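Local coordinates for protein amidase (Bacillus anthracis, PDB 5EWQ) that probably hydrolyses carboxylic amides to the acid and ammonia, as a member of the amidase signature family of serine hydrolases, at residues A[122-127]-A[221-226]; A[169-174]-A[252-257]; A[263-268]-A[275-280]. All blocks are in the same frame, centred on the assembly; numbering follows the deposited sequence.

Contact 1: residues A[122-127]-A[221-226]; sequences KDNVQT and VGTETT
Lys122 and Asn124 converge on one hydroxyl, that of Thr223, and the two firm side-chain hydrogen bonds between 122-127 and 221-226 both end on it. Thr223 OG1 accepts a hydrogen bond from Lys122 NZ at 2.9 Å and a second from Asn124 ND2 at 3.2 Å. The two donors arrive differently: the lysine chain crosses the threonine at about a right angle, whereas the asparagine meets it tip to tip, with OG1 close to the amide plane and an N-H...O angle of 161°. Lys122 NZ also makes a weak bond to Thr223 O and is hydrogen-bonded to the hydroxyls of Ser204 and Ser205.

Van der Waals contacts follow the same path. Lys122 CG stands anti to the backbone N (chi1 -162°) and the chain beyond is extended, passing Gly222 with CD 4.3 Å from its CA. The methyl CG2 of Thr223 lies against the amide of Asn124, 3.6 Å from both OD1 and ND2.

Backbone bonding shapes the first segment. A type I turn from Lys122 to Val125, closed by Val125 N to Lys122 O at 3.0 Å, places Asn124 beside the lysine.

Buried at the end of strand 118-122 and bonded to serines of the signature loop, Lys122 is consistent with the lysine of the Ser-cisSer-Lys triad. Several hydroxyls hold it, with Asn124 as second shell through Thr223, which would be expected to restrict where its amine can lie.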
loop_
_atom_site.group_PDB
_atom_site.type_symbol
_atom_site.label_atom_id
_atom_site.label_comp_id
_atom_site.label_asym_id
_atom_site.label_seq_id
_atom_site.Cartn_x
_atom_site.Cartn_y
_atom_site.Cartn_z
ATOM N N LYS A 122 4.456 0.644 5.626
ATOM C CA LYS A 122 3.376 1.373 6.277
ATOM C C LYS A 122 3.649 1.496 7.777
ATOM O O LYS A 122 4.371 0.679 8.351
ATOM C CB LYS A 122 2.039 0.673 6.019
ATOM C CG LYS A 122 0.808 1.526 6.273
ATOM C CD LYS A 122 -0.451 0.796 5.826
ATOM C CE LYS A 122 -1.686 1.664 5.984
ATOM N NZ LYS A 122 -2.915 0.984 5.492
ATOM N N ASP A 123 3.073 2.517 8.406
ATOM C CA ASP A 123 3.352 2.828 9.807
ATOM C C ASP A 123 2.857 1.742 10.767
ATOM O O ASP A 123 3.158 1.774 11.961
ATOM C CB ASP A 123 2.730 4.178 10.177
ATOM C CG ASP A 123 3.181 4.680 11.539
ATOM O OD1 ASP A 123 4.313 5.196 11.641
ATOM O OD2 ASP A 123 2.399 4.562 12.506
ATOM N N ASN A 124 2.105 0.778 10.246
ATOM C CA ASN A 124 1.608 -0.321 11.065
ATOM C C ASN A 124 2.436 -1.593 10.894
ATOM O O ASN A 124 1.997 -2.681 11.266
ATOM C CB ASN A 124 0.139 -0.604 10.741
ATOM C CG ASN A 124 -0.072 -1.037 9.302
ATOM O OD1 ASN A 124 0.830 -0.938 8.471
ATOM N ND2 ASN A 124 -1.277 -1.508 8.998
ATOM N N VAL A 125 3.633 -1.450 10.333
ATOM C CA VAL A 125 4.521 -2.588 10.108
ATOM C C VAL A 125 5.721 -2.539 11.053
ATOM O O VAL A 125 6.404 -1.519 11.149
ATOM C CB VAL A 125 5.015 -2.631 8.652
ATOM C CG1 VAL A 125 5.895 -3.849 8.424
ATOM C CG2 VAL A 125 3.834 -2.639 7.694
ATOM N N GLN A 126 5.976 -3.647 11.742
ATOM C CA GLN A 126 6.990 -3.688 12.793
ATOM C C GLN A 126 8.425 -3.687 12.276
ATOM O O GLN A 126 8.757 -4.386 11.318
ATOM C CB GLN A 126 6.781 -4.915 13.684
ATOM C CG GLN A 126 5.539 -4.852 14.556
ATOM C CD GLN A 126 5.354 -6.102 15.395
ATOM O OE1 GLN A 126 4.318 -6.290 16.029
ATOM N NE2 GLN A 126 6.364 -6.965 15.402
ATOM N N THR A 127 9.267 -2.887 12.922
ATOM C CA THR A 127 10.709 -2.919 12.706
ATOM C C THR A 127 11.405 -2.981 14.063
ATOM O O THR A 127 10.895 -2.453 15.052
ATOM C CB THR A 127 11.211 -1.698 11.914
ATOM O OG1 THR A 127 10.833 -0.494 12.593
ATOM C CG2 THR A 127 10.626 -1.692 10.509
ATOM N N VAL A 221 5.439 -0.532 0.902
ATOM C CA VAL A 221 4.567 -1.595 1.386
ATOM C C VAL A 221 3.308 -1.019 2.026
ATOM O O VAL A 221 3.385 -0.158 2.903
ATOM C CB VAL A 221 5.285 -2.494 2.410
ATOM C CG1 VAL A 221 4.336 -3.555 2.948
ATOM C CG2 VAL A 221 6.510 -3.137 1.781
ATOM N N GLY A 222 2.152 -1.498 1.580
ATOM C CA GLY A 222 0.885 -1.066 2.140
ATOM C C GLY A 222 0.067 -2.234 2.654
ATOM O O GLY A 222 0.371 -3.390 2.365
ATOM N N THR A 223 -0.970 -1.930 3.427
ATOM C CA THR A 223 -1.871 -2.957 3.934
ATOM C C THR A 223 -3.297 -2.664 3.489
ATOM O O THR A 223 -3.661 -1.507 3.286
ATOM C CB THR A 223 -1.829 -3.052 5.472
ATOM O OG1 THR A 223 -2.382 -1.860 6.043
ATOM C CG2 THR A 223 -0.400 -3.235 5.962
ATOM N N GLU A 224 -4.102 -3.711 3.333
ATOM C CA GLU A 224 -5.487 -3.534 2.917
ATOM C C GLU A 224 -6.452 -4.476 3.626
ATOM O O GLU A 224 -6.258 -5.691 3.643
ATOM C CB GLU A 224 -5.625 -3.724 1.405
ATOM C CG GLU A 224 -7.071 -3.769 0.935
ATOM C CD GLU A 224 -7.208 -3.849 -0.572
ATOM O OE1 GLU A 224 -6.236 -3.517 -1.281
ATOM O OE2 GLU A 224 -8.293 -4.244 -1.046
ATOM N N THR A 225 -7.494 -3.896 4.212
ATOM C CA THR A 225 -8.619 -4.668 4.715
ATOM C C THR A 225 -9.701 -4.697 3.643
ATOM O O THR A 225 -10.191 -5.761 3.265
ATOM C CB THR A 225 -9.184 -4.080 6.018
ATOM O OG1 THR A 225 -8.217 -4.227 7.066
ATOM C CG2 THR A 225 -10.462 -4.797 6.415
ATOM N N THR A 226 -10.061 -3.515 3.152
ATOM C CA THR A 226 -11.004 -3.389 2.048
ATOM C C THR A 226 -10.715 -2.130 1.233
ATOM O O THR A 226 -11.252 -1.057 1.511
ATOM C CB THR A 226 -12.463 -3.352 2.544
ATOM O OG1 THR A 226 -12.716 -4.486 3.382
ATOM C CG2 THR A 226 -13.426 -3.379 1.364
#

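Contact 2: residues A[169-174]-A[252-257]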
loop_
_atom_site.group_PDB
_atom_site.type_symbol
_atom_site.label_atom_id
_atom_site.label_comp_id
_atom_site.label_asym_id
_atom_site.label_seq_id
_atom_site.Cartn_x
_atom_site.Cartn_y
_atom_site.Cartn_z
ATOM N N SER A 169 -4.060 6.517 7.208
ATOM C CA SER A 169 -5.289 6.743 7.950
ATOM C C SER A 169 -5.193 5.955 9.249
ATOM O O SER A 169 -4.938 4.751 9.228
ATOM C CB SER A 169 -6.512 6.321 7.137
ATOM O OG SER A 169 -6.572 7.021 5.908
ATOM N N GLU A 170 -5.379 6.641 10.373
ATOM C CA GLU A 170 -5.169 6.047 11.691
ATOM C C GLU A 170 -6.001 4.782 11.890
ATOM O O GLU A 170 -7.172 4.734 11.510
ATOM C CB GLU A 170 -5.486 7.067 12.788
ATOM C CG GLU A 170 -5.113 6.612 14.189
ATOM C CD GLU A 170 -5.172 7.739 15.202
ATOM O OE1 GLU A 170 -5.049 7.458 16.413
ATOM O OE2 GLU A 170 -5.336 8.906 14.788
ATOM N N TRP A 171 -5.376 3.764 12.477
ATOM C CA TRP A 171 -5.990 2.452 12.681
ATOM C C TRP A 171 -6.499 1.845 11.377
ATOM O O TRP A 171 -7.543 1.191 11.358
ATOM C CB TRP A 171 -7.137 2.536 13.693
ATOM C CG TRP A 171 -6.686 2.740 15.105
ATOM C CD1 TRP A 171 -6.950 3.814 15.905
ATOM C CD2 TRP A 171 -5.884 1.846 15.887
ATOM N NE1 TRP A 171 -6.367 3.641 17.137
ATOM C CE2 TRP A 171 -5.708 2.440 17.152
ATOM C CE3 TRP A 171 -5.300 0.598 15.641
ATOM C CZ2 TRP A 171 -4.968 1.835 18.165
ATOM C CZ3 TRP A 171 -4.569 -0.003 16.650
ATOM C CH2 TRP A 171 -4.409 0.615 17.896
ATOM N N ALA A 172 -5.747 2.061 10.300
ATOM C CA ALA A 172 -6.119 1.601 8.963
ATOM C C ALA A 172 -7.517 2.080 8.595
ATOM O O ALA A 172 -8.342 1.306 8.108
ATOM C CB ALA A 172 -6.029 0.085 8.872
ATOM N N ASN A 173 -7.764 3.365 8.843
ATOM C CA ASN A 173 -9.070 3.986 8.634
ATOM C C ASN A 173 -10.172 3.289 9.425
ATOM O O ASN A 173 -11.132 2.772 8.854
ATOM C CB ASN A 173 -9.428 4.012 7.147
ATOM C CG ASN A 173 -10.622 4.900 6.853
ATOM O OD1 ASN A 173 -10.878 5.872 7.566
ATOM N ND2 ASN A 173 -11.364 4.568 5.802
ATOM N N TYR A 174 -10.023 3.272 10.745
ATOM C CA TYR A 174 -11.051 2.720 11.617
ATOM C C TYR A 174 -11.048 3.437 12.961
ATOM O O TYR A 174 -10.807 2.829 14.002
ATOM C CB TYR A 174 -10.848 1.217 11.815
ATOM C CG TYR A 174 -12.105 0.489 12.237
ATOM C CD1 TYR A 174 -13.106 0.211 11.315
ATOM C CD2 TYR A 174 -12.292 0.081 13.552
ATOM C CE1 TYR A 174 -14.260 -0.452 11.690
ATOM C CE2 TYR A 174 -13.444 -0.583 13.936
ATOM C CZ TYR A 174 -14.422 -0.846 13.000
ATOM O OH TYR A 174 -15.571 -1.506 13.372
ATOM N N GLY A 252 3.713 -9.392 12.422
ATOM C CA GLY A 252 4.497 -8.190 12.636
ATOM C C GLY A 252 3.805 -6.961 12.081
ATOM O O GLY A 252 4.446 -5.956 11.777
ATOM N N ILE A 253 2.487 -7.047 11.937
ATOM C CA ILE A 253 1.695 -5.929 11.441
ATOM C C ILE A 253 0.495 -5.688 12.348
ATOM O O ILE A 253 -0.283 -6.606 12.611
ATOM C CB ILE A 253 1.199 -6.168 10.000
ATOM C CG1 ILE A 253 2.376 -6.450 9.062
ATOM C CG2 ILE A 253 0.398 -4.973 9.505
ATOM C CD1 ILE A 253 1.966 -6.766 7.640
ATOM N N ILE A 254 0.356 -4.455 12.831
ATOM C CA ILE A 254 -0.780 -4.086 13.668
ATOM C C ILE A 254 -2.082 -4.301 12.904
ATOM O O ILE A 254 -2.350 -3.617 11.915
ATOM C CB ILE A 254 -0.692 -2.624 14.141
ATOM C CG1 ILE A 254 0.558 -2.419 14.997
ATOM C CG2 ILE A 254 -1.938 -2.240 14.924
ATOM C CD1 ILE A 254 0.701 -1.015 15.538
ATOM N N PRO A 255 -2.896 -5.259 13.367
ATOM C CA PRO A 255 -4.077 -5.724 12.636
ATOM C C PRO A 255 -5.259 -4.763 12.680
ATOM O O PRO A 255 -5.235 -3.752 13.384
ATOM C CB PRO A 255 -4.429 -7.028 13.352
ATOM C CG PRO A 255 -3.984 -6.795 14.755
ATOM C CD PRO A 255 -2.735 -5.959 14.654
ATOM N N LEU A 256 -6.287 -5.097 11.908
ATOM C CA LEU A 256 -7.568 -4.407 11.943
ATOM C C LEU A 256 -8.664 -5.463 11.951
ATOM O O LEU A 256 -9.550 -5.458 12.804
ATOM C CB LEU A 256 -7.719 -3.467 10.744
ATOM C CG LEU A 256 -9.116 -2.914 10.452
ATOM C CD1 LEU A 256 -9.677 -2.196 11.663
ATOM C CD2 LEU A 256 -9.085 -1.984 9.249
ATOM N N ALA A 257 -8.581 -6.374 10.987
ATOM C CA ALA A 257 -9.450 -7.541 10.928
ATOM C C ALA A 257 -8.728 -8.657 10.184
ATOM O O ALA A 257 -8.676 -8.658 8.953
ATOM C CB ALA A 257 -10.764 -7.205 10.251
#
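Trp171, Ala172 and Tyr174 face Ile254 and Leu256 across two irregular backbones that come closest at Ala172 and Leu256, with their CA atoms 6.9 Å apart; from Trp171 to Asn173 phi and psi are all positive, a short left-handed helical turn, while 252-257 forms no regular helix or strand. No hydrogen bond joins the segments, and side-chain packing does the work.

Leu256 carries most of the packing. Its CG lies anti to the backbone N (chi1 166°). Beyond it the two methyls divide their partners. CD2 rests on Ala172, 3.7 Å from its CB and 3.6 Å from its carbonyl O. CD1 goes to Tyr174, meeting CB at 3.6 Å and the root of the ring at CG, 3.7 Å away; the leucine and tyrosine side chains cross at about a right angle.

Within the amidase fold, this contact brings the loop between strands 239-242 and 263-267 against the turn that follows strand 161-166. Helix 360-377 packs over the contact: Phe367 meets the rings of both Trp171, edge-to-face, and Tyr174, and also touches Leu256. The backbone N of Leu256 is bonded to Asp261 OD2, and that of Ala257 to OD1, so one carboxylate grips two successive backbone N-H groups.

A second, lighter contact lies two residues earlier in the loop. Ile254 CG2, which stands anti to its own backbone N while CG1 lies beside that N (chi1 -62°), approaches the indole of Trp171 at CZ3 from 3.9 Å, and the two side chains cross obliquely. Tyr374 on helix 360-377 packs on the same isoleucine.

Contact 3: residues A[263-268]-A[275-280]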
loop_
_atom_site.group_PDB
_atom_site.type_symbol
_atom_site.label_atom_id
_atom_site.label_comp_id
_atom_site.label_asym_id
_atom_site.label_seq_id
_atom_site.Cartn_x
_atom_site.Cartn_y
_atom_site.Cartn_z
ATOM N N ALA A 263 -1.008 -7.642 3.272
ATOM C CA ALA A 263 0.026 -6.667 2.943
ATOM C C ALA A 263 0.467 -6.816 1.490
ATOM O O ALA A 263 0.843 -7.904 1.058
ATOM C CB ALA A 263 1.215 -6.818 3.877
ATOM N N GLY A 264 0.419 -5.717 0.743
ATOM C CA GLY A 264 0.761 -5.745 -0.667
ATOM C C GLY A 264 1.807 -4.722 -1.072
ATOM O O GLY A 264 2.076 -3.777 -0.330
ATOM N N PRO A 265 2.403 -4.908 -2.260
ATOM C CA PRO A 265 3.452 -4.025 -2.777
ATOM C C PRO A 265 2.884 -2.823 -3.523
ATOM O O PRO A 265 1.822 -2.923 -4.139
ATOM C CB PRO A 265 4.223 -4.940 -3.725
ATOM C CG PRO A 265 3.165 -5.845 -4.275
ATOM C CD PRO A 265 2.126 -6.022 -3.184
HETATM N N MSE A 266 3.585 -1.696 -3.462
HETATM C CA MSE A 266 3.145 -0.485 -4.149
HETATM C C MSE A 266 4.320 0.217 -4.824
HETATM O O MSE A 266 5.375 0.403 -4.219
HETATM C CB MSE A 266 2.448 0.466 -3.171
HETATM C CG MSE A 266 1.257 -0.148 -2.447
HETATM SE SE MSE A 266 0.308 1.102 -1.297
HETATM C CE MSE A 266 -0.457 2.244 -2.674
ATOM N N ALA A 267 4.129 0.601 -6.082
ATOM C CA ALA A 267 5.169 1.280 -6.848
ATOM C C ALA A 267 4.563 2.109 -7.977
ATOM O O ALA A 267 3.344 2.168 -8.127
ATOM C CB ALA A 267 6.159 0.272 -7.404
ATOM N N ARG A 268 5.418 2.751 -8.766
ATOM C CA ARG A 268 4.957 3.518 -9.917
ATOM C C ARG A 268 4.715 2.589 -11.098
ATOM O O ARG A 268 3.865 2.851 -11.948
ATOM C CB ARG A 268 5.976 4.591 -10.304
ATOM C CG ARG A 268 6.787 5.136 -9.149
ATOM C CD ARG A 268 7.820 6.139 -9.639
ATOM N NE ARG A 268 8.733 6.546 -8.576
ATOM C CZ ARG A 268 9.876 5.928 -8.296
ATOM N NH1 ARG A 268 10.646 6.366 -7.310
ATOM N NH2 ARG A 268 10.249 4.872 -9.006
ATOM N N THR A 275 8.566 -6.897 -8.461
ATOM C CA THR A 275 9.910 -7.075 -7.924
ATOM C C THR A 275 9.874 -7.130 -6.400
ATOM O O THR A 275 10.494 -7.997 -5.784
ATOM C CB THR A 275 10.848 -5.942 -8.376
ATOM O OG1 THR A 275 10.997 -5.985 -9.801
ATOM C CG2 THR A 275 12.212 -6.087 -7.729
ATOM N N LEU A 276 9.137 -6.200 -5.803
ATOM C CA LEU A 276 8.969 -6.158 -4.357
ATOM C C LEU A 276 8.133 -7.338 -3.870
ATOM O O LEU A 276 8.352 -7.861 -2.777
ATOM C CB LEU A 276 8.316 -4.840 -3.935
ATOM C CG LEU A 276 8.069 -4.632 -2.441
ATOM C CD1 LEU A 276 9.381 -4.647 -1.680
ATOM C CD2 LEU A 276 7.324 -3.332 -2.199
ATOM N N PHE A 277 7.181 -7.757 -4.699
ATOM C CA PHE A 277 6.254 -8.828 -4.349
ATOM C C PHE A 277 6.958 -10.178 -4.222
ATOM O O PHE A 277 6.423 -11.112 -3.624
ATOM C CB PHE A 277 5.133 -8.908 -5.388
ATOM C CG PHE A 277 4.026 -9.854 -5.021
ATOM C CD1 PHE A 277 3.288 -9.662 -3.866
ATOM C CD2 PHE A 277 3.711 -10.922 -5.843
ATOM C CE1 PHE A 277 2.264 -10.528 -3.529
ATOM C CE2 PHE A 277 2.688 -11.791 -5.513
ATOM C CZ PHE A 277 1.962 -11.592 -4.355
ATOM N N ASN A 278 8.160 -10.273 -4.782
ATOM C CA ASN A 278 8.937 -11.507 -4.728
ATOM C C ASN A 278 9.429 -11.837 -3.321
ATOM O O ASN A 278 9.520 -13.007 -2.949
ATOM C CB ASN A 278 10.132 -11.424 -5.680
ATOM C CG ASN A 278 9.725 -11.506 -7.137
ATOM O OD1 ASN A 278 8.719 -12.128 -7.479
ATOM N ND2 ASN A 278 10.509 -10.879 -8.007
ATOM N N ALA A 279 9.744 -10.806 -2.544
ATOM C CA ALA A 279 10.318 -11.002 -1.216
ATOM C C ALA A 279 9.264 -10.980 -0.114
ATOM O O ALA A 279 9.527 -11.406 1.010
ATOM C CB ALA A 279 11.379 -9.950 -0.941
HETATM N N MSE A 280 8.076 -10.477 -0.430
HETATM C CA MSE A 280 7.007 -10.396 0.558
HETATM C C MSE A 280 6.335 -11.749 0.760
HETATM O O MSE A 280 5.999 -12.123 1.884
HETATM C CB MSE A 280 5.964 -9.359 0.146
HETATM C CG MSE A 280 6.514 -7.962 -0.080
HETATM SE SE MSE A 280 5.060 -6.685 -0.305
HETATM C CE MSE A 280 3.629 -7.964 -0.649
#
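Pro265 sits opposite Phe277 where strand 263-267 and helix 275-280 run nearly antiparallel: their axes come within 7.8 Å, at 158° between N-to-C directions, and the two CA atoms are 5.8 Å apart. Just six residues separate the segments, so the chain leaves the strand and turns straight back along it.

The pyrrolidine ring of Pro265 carries the contact, and each of its three ring methylenes finds a partner on the helix. CB touches Leu276 CD2 at 3.8 Å. CG lies equally far from CB of Phe277 and also meets ring atom CD1. CD packs on the methyl CE of Met280, a selenomethionine, at 3.5 Å; a bend at chi3 (-16°) puts CE there. Met280 SE lies 3.7 Å from Pro265 N. The same methyl reaches along the strand to Gly264 CA, 3.6 Å away. No hydrogen bond crosses the interface.

Leu276 continues onto Leu219 and Val221 of strand 219-223, so the helix covers more than one strand. Met266 has its CB turned from this helix and packs on Ser208 and Ala209 of helix 206-213. The strand is therefore covered by helices on both faces, the layered alpha/beta/alpha architecture of the amidase signature fold, here with a beta-alpha unit supplying one cover.

From the N terminus, the turn after strand 118-122 (122-127) comes first, then 169-174. Contact 1 closes when the chain arrives at 221-226, and contact 2 when it reaches 252-257, so the two loops cross in sequence. They also touch in space: backbone groups of Gln126 and Asn124 pair with Gly252 and Ile254. Contact 3 opens and closes later, as a tight local return from 263-268 to 275-280. It shares the central sheet with contact 1, Gly264 pairing with Gly222 on the adjacent strand, and meets contact 2 through Ile253 and Ala263. Together they join sheet, covering helix, the loops that follow strands 118-122 and 239-242, and the turn at 169-174.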